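Local coordinates for protein phosphonate monoester hydrolase (Ruegeria pomeroyi, PDB 4UPK) that belongs to the sulfatase family of the alkaline phosphatase clan, a group of hydrolytic enzymes, at residues R285-P289 / A290-L294; P125-F128 / G129-T133; K360-Y364 / D365-H369. One frame throughout, in Å; residues are numbered along the deposited sequence.

Contact 1 of 3, residues R285-P289 / A290-L294; sequences RYSSP and ASFVL
The ring of Phe-292 meets Ser-287 obliquely, and CE1 lies 4.1 Å from Ser-287 CB. On the same oblique terms, Phe-292 CD1 is 3.8 Å from the carbonyl oxygen O of Ser-288. Trp-358 packs edge-to-face with this ring, and the Phe-292 side chain also touches Leu-309 of helix 303-333. The pyrrolidine ring of Pro-289 is buried against Thr-305 and Leu-309 of that helix and against Trp-358. The chain here leaves helix 280-286 and makes a short 3-10 turn that includes Pro-289. Two i to i+3 bonds mark the turn: Ser-291 N to Ser-288 O, and Phe-292 N to Pro-289 O at 3.0 Å. In both the donor stands about 60° above the carbonyl plane. Ser-288 O also accepts from the hydroxyl of its partner, Ser-291 OG, at 3.0 Å. That bond lies in the carbonyl plane, on a lone pair. With chi1 at 70°, Ser-291 OG sits between its own N and carbonyl carbon, which folds it back toward Ser-288. Ser-288 O is thus gripped by a backbone N-H and a side-chain hydroxyl of one residue. Beyond the turn, Val-293 CG2 rests 3.6 Å from Pro-289 O.

Contact 2 of 3, residues P125-F128 / G129-T133; sequences PLLF and GYTDT
Leu-127 reaches forward to Thr-131 with both of its methyl groups. CD1 and CD2 each lie 4.1 Å from Thr-131 CG2, and the two side chains cross obliquely. CD1 also comes within 4.0 Å of the backbone O of Tyr-130. Chi1 of Leu-127 is extended (179°), which brings the branch into contact with Tyr-130 and Thr-131. Thr-131 turns CG2 to the leucine and leaves OG1 for polar partners. OG1 shares a hydrogen bond of 3.0 Å with Thr-133 OG1, and it is also bonded to the backbone N of Met-154. The chain turns its corner at Phe-128, and Gly-129 follows with a phi of 132°, a value open to a residue without a side chain. Outside the two segments, Thr-238 OG1 bonds both Phe-128 O and Tyr-130 N, and so ties down the peptides around the glycine. The Phe-128 ring meets Phe-221 edge-to-face, and Tyr-130 OH is hydrogen-bonded to Asp-42 OD2. The whole is a buried corner where strand 125-127 gives way to the loop. That strand runs parallel to strands 158-162 and 234-239 in the central mixed sheet of the sulfatase-family, alkaline phosphatase-like fold.

Contact 3 of 3, residues K360-Y364 / D365-H369; sequences KMTVY and DAAYH
The backbone bends at Tyr-364 into a short 3-10 turn, where Ala-367 N donates to Tyr-364 O at 3.1 Å with an N-H...O angle of 154°. The turn lies in the long loop between strands 340-346 and 372-375 of the sulfatase-family fold, and an inverse gamma turn centred on Met-361 precedes it. The Tyr-368 side chain reaches back across the turn, and its OH donates to Thr-362 O at 2.7 Å. The hydroxyl approaches nearly along the C=O axis, with a C=O...O angle of 163°. Tyr-364 O lies in the plane of the Tyr-368 ring, at its edge, 3.4 Å from CD1. This carbonyl therefore faces a backbone N-H and a ring edge. Ala-367 CB packs 3.8 Å from Thr-362 CG2 and 4.0 Å from Lys-360 CB. Farther out, the Tyr-364 ring takes part in a cation-pi contact with Arg-355. Tyr-368 packs on Leu-435 of strand 431-436 and Ile-461 of strand 458-463, in the four-stranded antiparallel sheet. Asp-365 OD1 forms a salt bridge with Arg-463 NE. The same carboxylate oxygen, Asp-365 OD1, accepts from a water at 2.7 Å, and that water also donates to Val-363 O.

How the contacts relate
All three are local contacts within the sulfatase-family fold. Contacts 2 and 3 are buried, while contact 1 is partly buried and lies farthest from the chain centre. Contact 2 begins on a strand of the central mixed sheet and joins its segments by apolar packing. In contacts 1 and 3, backbone bonds close 3-10 turns. A hydroxyl adds a bond in each: a serine's to the same carbonyl in contact 1, a tyrosine's to a carbonyl before the turn in contact 3. Contact 1 begins on helix 280-286, and contact 3 packs against that helix, Tyr-286 CE2 being 3.5 Å from Met-361 CG. Contact 2 stands apart, its nearest atoms about 9 Å from contact 3.

Contact 1 of 3, residues R285-P289 / A290-L294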
loop_
_atom_site.group_PDB
_atom_site.type_symbol
_atom_site.label_atom_id
_atom_site.label_comp_id
_atom_site.label_asym_id
_atom_site.label_seq_id
_atom_site.Cartn_x
_atom_site.Cartn_y
_atom_site.Cartn_z
ATOM N N ARG A 285 0.937 -11.086 43.492
ATOM C CA ARG A 285 -0.477 -11.464 43.428
ATOM C C ARG A 285 -0.961 -11.784 42.005
ATOM O O ARG A 285 -2.039 -12.350 41.869
ATOM C CB ARG A 285 -1.350 -10.363 44.071
ATOM C CG ARG A 285 -1.538 -10.488 45.596
ATOM C CD ARG A 285 -1.765 -9.148 46.310
ATOM N NE ARG A 285 -2.568 -8.210 45.518
ATOM C CZ ARG A 285 -2.404 -6.889 45.500
ATOM N NH1 ARG A 285 -1.487 -6.312 46.275
ATOM N NH2 ARG A 285 -3.170 -6.131 44.722
ATOM N N TYR A 286 -0.155 -11.438 40.963
ATOM C CA TYR A 286 -0.433 -11.618 39.523
ATOM C C TYR A 286 -0.502 -13.096 39.129
ATOM O O TYR A 286 -1.438 -13.481 38.418
ATOM C CB TYR A 286 0.624 -10.856 38.694
ATOM C CG TYR A 286 0.363 -10.772 37.200
ATOM C CD1 TYR A 286 -0.413 -9.753 36.664
ATOM C CD2 TYR A 286 0.952 -11.671 36.317
ATOM C CE1 TYR A 286 -0.643 -9.665 35.293
ATOM C CE2 TYR A 286 0.713 -11.603 34.947
ATOM C CZ TYR A 286 -0.074 -10.592 34.439
ATOM O OH TYR A 286 -0.277 -10.511 33.084
ATOM N N SER A 287 0.498 -13.906 39.568
ATOM C CA SER A 287 0.608 -15.359 39.326
ATOM C C SER A 287 0.770 -16.098 40.644
ATOM O O SER A 287 1.169 -15.505 41.649
ATOM C CB SER A 287 1.787 -15.682 38.410
ATOM O OG SER A 287 1.573 -15.231 37.082
ATOM N N SER A 288 0.456 -17.401 40.643
ATOM C CA SER A 288 0.539 -18.254 41.834
ATOM C C SER A 288 0.666 -19.718 41.406
ATOM O O SER A 288 0.386 -20.025 40.242
ATOM C CB SER A 288 -0.702 -18.065 42.729
ATOM O OG SER A 288 -1.902 -18.519 42.125
ATOM N N PRO A 289 1.056 -20.646 42.317
ATOM C CA PRO A 289 1.089 -22.069 41.937
ATOM C C PRO A 289 -0.250 -22.553 41.350
ATOM O O PRO A 289 -0.242 -23.261 40.338
ATOM C CB PRO A 289 1.437 -22.768 43.253
ATOM C CG PRO A 289 2.139 -21.747 44.057
ATOM C CD PRO A 289 1.457 -20.465 43.726
ATOM N N ALA A 290 -1.403 -22.090 41.935
ATOM C CA ALA A 290 -2.785 -22.392 41.504
ATOM C C ALA A 290 -3.078 -21.962 40.058
ATOM O O ALA A 290 -3.907 -22.601 39.396
ATOM C CB ALA A 290 -3.795 -21.752 42.444
ATOM N N SER A 291 -2.410 -20.901 39.558
ATOM C CA SER A 291 -2.608 -20.441 38.178
ATOM C C SER A 291 -1.623 -21.093 37.188
ATOM O O SER A 291 -1.782 -20.937 35.984
ATOM C CB SER A 291 -2.556 -18.911 38.097
ATOM O OG SER A 291 -1.245 -18.407 38.309
ATOM N N PHE A 292 -0.619 -21.823 37.696
ATOM C CA PHE A 292 0.437 -22.488 36.917
ATOM C C PHE A 292 0.178 -23.973 36.594
ATOM O O PHE A 292 1.040 -24.629 35.998
ATOM C CB PHE A 292 1.788 -22.327 37.640
ATOM C CG PHE A 292 2.681 -21.257 37.078
ATOM C CD1 PHE A 292 2.225 -19.954 36.931
ATOM C CD2 PHE A 292 3.991 -21.548 36.710
ATOM C CE1 PHE A 292 3.048 -18.970 36.387
ATOM C CE2 PHE A 292 4.816 -20.558 36.177
ATOM C CZ PHE A 292 4.337 -19.282 36.011
ATOM N N VAL A 293 -1.006 -24.490 36.980
ATOM C CA VAL A 293 -1.434 -25.881 36.772
ATOM C C VAL A 293 -2.965 -25.904 36.519
ATOM O O VAL A 293 -3.636 -24.954 36.880
ATOM C CB VAL A 293 -1.056 -26.830 37.972
ATOM C CG1 VAL A 293 0.446 -27.056 38.089
ATOM C CG2 VAL A 293 -1.646 -26.353 39.293
ATOM N N LEU A 294 -3.502 -26.994 35.936
ATOM C CA LEU A 294 -4.947 -27.176 35.699
ATOM C C LEU A 294 -5.505 -28.333 36.548
ATOM O O LEU A 294 -4.882 -29.396 36.603
ATOM C CB LEU A 294 -5.281 -27.377 34.198
ATOM C CG LEU A 294 -5.148 -26.142 33.270
ATOM C CD1 LEU A 294 -5.622 -26.473 31.859
ATOM C CD2 LEU A 294 -5.951 -24.920 33.785
#

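Contact 2 of 3, residues P125-F128 / G129-T133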
loop_
_atom_site.group_PDB
_atom_site.type_symbol
_atom_site.label_atom_id
_atom_site.label_comp_id
_atom_site.label_asym_id
_atom_site.label_seq_id
_atom_site.Cartn_x
_atom_site.Cartn_y
_atom_site.Cartn_z
ATOM N N PRO A 125 11.547 -18.540 5.267
ATOM C CA PRO A 125 11.602 -18.797 6.715
ATOM C C PRO A 125 10.570 -19.842 7.141
ATOM O O PRO A 125 9.366 -19.594 7.094
ATOM C CB PRO A 125 11.370 -17.405 7.339
ATOM C CG PRO A 125 11.430 -16.435 6.200
ATOM C CD PRO A 125 11.005 -17.200 4.998
ATOM N N LEU A 126 11.041 -21.032 7.513
ATOM C CA LEU A 126 10.152 -22.131 7.905
ATOM C C LEU A 126 9.833 -22.057 9.383
ATOM O O LEU A 126 10.753 -22.007 10.208
ATOM C CB LEU A 126 10.768 -23.486 7.544
ATOM C CG LEU A 126 11.245 -23.648 6.087
ATOM C CD1 LEU A 126 12.158 -24.834 5.943
ATOM C CD2 LEU A 126 10.081 -23.718 5.119
ATOM N N LEU A 127 8.529 -22.027 9.721
ATOM C CA LEU A 127 8.085 -21.962 11.105
ATOM C C LEU A 127 7.521 -23.250 11.655
ATOM O O LEU A 127 6.535 -23.785 11.146
ATOM C CB LEU A 127 7.119 -20.776 11.354
ATOM C CG LEU A 127 6.553 -20.594 12.768
ATOM C CD1 LEU A 127 7.647 -20.116 13.755
ATOM C CD2 LEU A 127 5.399 -19.602 12.751
ATOM N N PHE A 128 8.136 -23.718 12.751
ATOM C CA PHE A 128 7.700 -24.897 13.497
ATOM C C PHE A 128 7.355 -24.406 14.888
ATOM O O PHE A 128 8.248 -24.254 15.730
ATOM C CB PHE A 128 8.802 -25.955 13.534
ATOM C CG PHE A 128 9.084 -26.554 12.189
ATOM C CD1 PHE A 128 8.388 -27.677 11.754
ATOM C CD2 PHE A 128 10.062 -26.013 11.361
ATOM C CE1 PHE A 128 8.652 -28.238 10.505
ATOM C CE2 PHE A 128 10.330 -26.573 10.114
ATOM C CZ PHE A 128 9.623 -27.688 9.695
ATOM N N GLY A 129 6.084 -24.048 15.063
ATOM C CA GLY A 129 5.597 -23.507 16.315
ATOM C C GLY A 129 4.753 -22.257 16.235
ATOM O O GLY A 129 3.652 -22.294 15.693
ATOM N N TYR A 130 5.218 -21.167 16.866
ATOM C CA TYR A 130 4.508 -19.875 17.010
ATOM C C TYR A 130 5.465 -18.683 17.064
ATOM O O TYR A 130 6.632 -18.863 17.391
ATOM C CB TYR A 130 3.675 -19.882 18.313
ATOM C CG TYR A 130 4.517 -20.152 19.547
ATOM C CD1 TYR A 130 4.867 -21.451 19.905
ATOM C CD2 TYR A 130 4.972 -19.105 20.353
ATOM C CE1 TYR A 130 5.627 -21.709 21.044
ATOM C CE2 TYR A 130 5.767 -19.350 21.467
ATOM C CZ TYR A 130 6.100 -20.661 21.802
ATOM O OH TYR A 130 6.894 -20.956 22.877
ATOM N N THR A 131 4.944 -17.461 16.815
ATOM C CA THR A 131 5.689 -16.171 16.902
ATOM C C THR A 131 5.013 -15.229 17.904
ATOM O O THR A 131 5.647 -14.284 18.369
ATOM C CB THR A 131 5.862 -15.469 15.528
ATOM O OG1 THR A 131 4.588 -15.298 14.924
ATOM C CG2 THR A 131 6.780 -16.214 14.595
ATOM N N ASP A 132 3.734 -15.502 18.250
ATOM C CA ASP A 132 2.916 -14.702 19.171
ATOM C C ASP A 132 2.867 -13.233 18.783
ATOM O O ASP A 132 3.077 -12.339 19.624
ATOM C CB ASP A 132 3.318 -14.917 20.657
ATOM C CG ASP A 132 2.897 -16.250 21.235
ATOM O OD1 ASP A 132 2.036 -16.922 20.621
ATOM O OD2 ASP A 132 3.393 -16.604 22.319
ATOM N N THR A 133 2.576 -12.993 17.490
ATOM C CA THR A 133 2.534 -11.664 16.892
ATOM C C THR A 133 1.109 -11.105 16.792
ATOM O O THR A 133 0.228 -11.725 16.184
ATOM C CB THR A 133 3.289 -11.613 15.557
ATOM O OG1 THR A 133 4.479 -12.389 15.636
ATOM C CG2 THR A 133 3.636 -10.178 15.130
#

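Contact 3 of 3, residues K360-Y364 / D365-H369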
loop_
_atom_site.group_PDB
_atom_site.type_symbol
_atom_site.label_atom_id
_atom_site.label_comp_id
_atom_site.label_asym_id
_atom_site.label_seq_id
_atom_site.Cartn_x
_atom_site.Cartn_y
_atom_site.Cartn_z
ATOM N N LYS A 360 6.811 -13.975 34.759
ATOM C CA LYS A 360 7.797 -12.981 34.325
ATOM C C LYS A 360 7.311 -11.512 34.374
ATOM O O LYS A 360 8.028 -10.645 33.896
ATOM C CB LYS A 360 8.383 -13.392 32.952
ATOM C CG LYS A 360 7.382 -13.535 31.814
ATOM C CD LYS A 360 6.598 -14.812 31.857
ATOM C CE LYS A 360 5.761 -14.933 30.638
ATOM N NZ LYS A 360 4.638 -15.869 30.868
ATOM N N MET A 361 6.120 -11.232 34.973
ATOM C CA MET A 361 5.586 -9.861 35.133
ATOM C C MET A 361 6.157 -9.233 36.423
ATOM O O MET A 361 5.451 -9.027 37.413
ATOM C CB MET A 361 4.042 -9.807 35.093
ATOM C CG MET A 361 3.462 -9.946 33.681
ATOM S SD MET A 361 3.837 -8.622 32.486
ATOM C CE MET A 361 2.897 -7.261 33.208
ATOM N N THR A 362 7.477 -8.991 36.396
ATOM C CA THR A 362 8.276 -8.438 37.490
ATOM C C THR A 362 9.532 -7.752 36.930
ATOM O O THR A 362 9.698 -7.667 35.710
ATOM C CB THR A 362 8.551 -9.510 38.578
ATOM O OG1 THR A 362 9.153 -8.877 39.696
ATOM C CG2 THR A 362 9.431 -10.647 38.086
ATOM N N VAL A 363 10.423 -7.289 37.836
ATOM C CA VAL A 363 11.649 -6.544 37.514
ATOM C C VAL A 363 12.938 -7.288 37.905
ATOM O O VAL A 363 14.025 -6.785 37.617
ATOM C CB VAL A 363 11.607 -5.094 38.082
ATOM C CG1 VAL A 363 10.432 -4.312 37.504
ATOM C CG2 VAL A 363 11.567 -5.091 39.615
ATOM N N TYR A 364 12.823 -8.461 38.573
ATOM C CA TYR A 364 14.001 -9.237 38.963
ATOM C C TYR A 364 14.604 -9.982 37.782
ATOM O O TYR A 364 13.872 -10.394 36.869
ATOM C CB TYR A 364 13.727 -10.179 40.164
ATOM C CG TYR A 364 13.396 -9.454 41.448
ATOM C CD1 TYR A 364 14.239 -8.455 41.949
ATOM C CD2 TYR A 364 12.246 -9.767 42.173
ATOM C CE1 TYR A 364 13.943 -7.789 43.136
ATOM C CE2 TYR A 364 11.955 -9.122 43.376
ATOM C CZ TYR A 364 12.808 -8.134 43.854
ATOM O OH TYR A 364 12.510 -7.472 45.023
ATOM N N ASP A 365 15.944 -10.141 37.808
ATOM C CA ASP A 365 16.759 -10.765 36.767
ATOM C C ASP A 365 16.294 -12.133 36.281
ATOM O O ASP A 365 16.352 -12.381 35.075
ATOM C CB ASP A 365 18.257 -10.778 37.150
ATOM C CG ASP A 365 18.927 -9.404 37.146
ATOM O OD1 ASP A 365 18.320 -8.433 36.611
ATOM O OD2 ASP A 365 20.065 -9.302 37.636
ATOM N N ALA A 366 15.806 -13.006 37.198
ATOM C CA ALA A 366 15.324 -14.352 36.858
ATOM C C ALA A 366 14.224 -14.344 35.770
ATOM O O ALA A 366 14.125 -15.295 35.003
ATOM C CB ALA A 366 14.867 -15.095 38.115
ATOM N N ALA A 367 13.469 -13.232 35.657
ATOM C CA ALA A 367 12.418 -13.055 34.644
ATOM C C ALA A 367 12.981 -12.705 33.239
ATOM O O ALA A 367 12.247 -12.826 32.258
ATOM C CB ALA A 367 11.438 -11.980 35.099
ATOM N N TYR A 368 14.273 -12.280 33.149
ATOM C CA TYR A 368 14.928 -11.794 31.921
ATOM C C TYR A 368 16.179 -12.534 31.538
ATOM O O TYR A 368 16.427 -12.662 30.347
ATOM C CB TYR A 368 15.252 -10.270 32.000
ATOM C CG TYR A 368 14.054 -9.415 32.326
ATOM C CD1 TYR A 368 13.675 -9.190 33.644
ATOM C CD2 TYR A 368 13.314 -8.794 31.318
ATOM C CE1 TYR A 368 12.546 -8.436 33.957
ATOM C CE2 TYR A 368 12.190 -8.021 31.620
ATOM C CZ TYR A 368 11.805 -7.856 32.945
ATOM O OH TYR A 368 10.701 -7.115 33.292
ATOM N N HIS A 369 16.999 -12.953 32.521
ATOM C CA HIS A 369 18.248 -13.692 32.294
ATOM C C HIS A 369 17.950 -15.027 31.554
ATOM O O HIS A 369 17.231 -15.900 32.058
ATOM C CB HIS A 369 19.011 -13.925 33.615
ATOM C CG HIS A 369 20.465 -14.241 33.430
ATOM N ND1 HIS A 369 21.259 -14.630 34.494
ATOM C CD2 HIS A 369 21.228 -14.203 32.313
ATOM C CE1 HIS A 369 22.471 -14.805 33.995
ATOM N NE2 HIS A 369 22.499 -14.567 32.686
HETATM O O HOH W 1 15.997 -7.383 35.840
#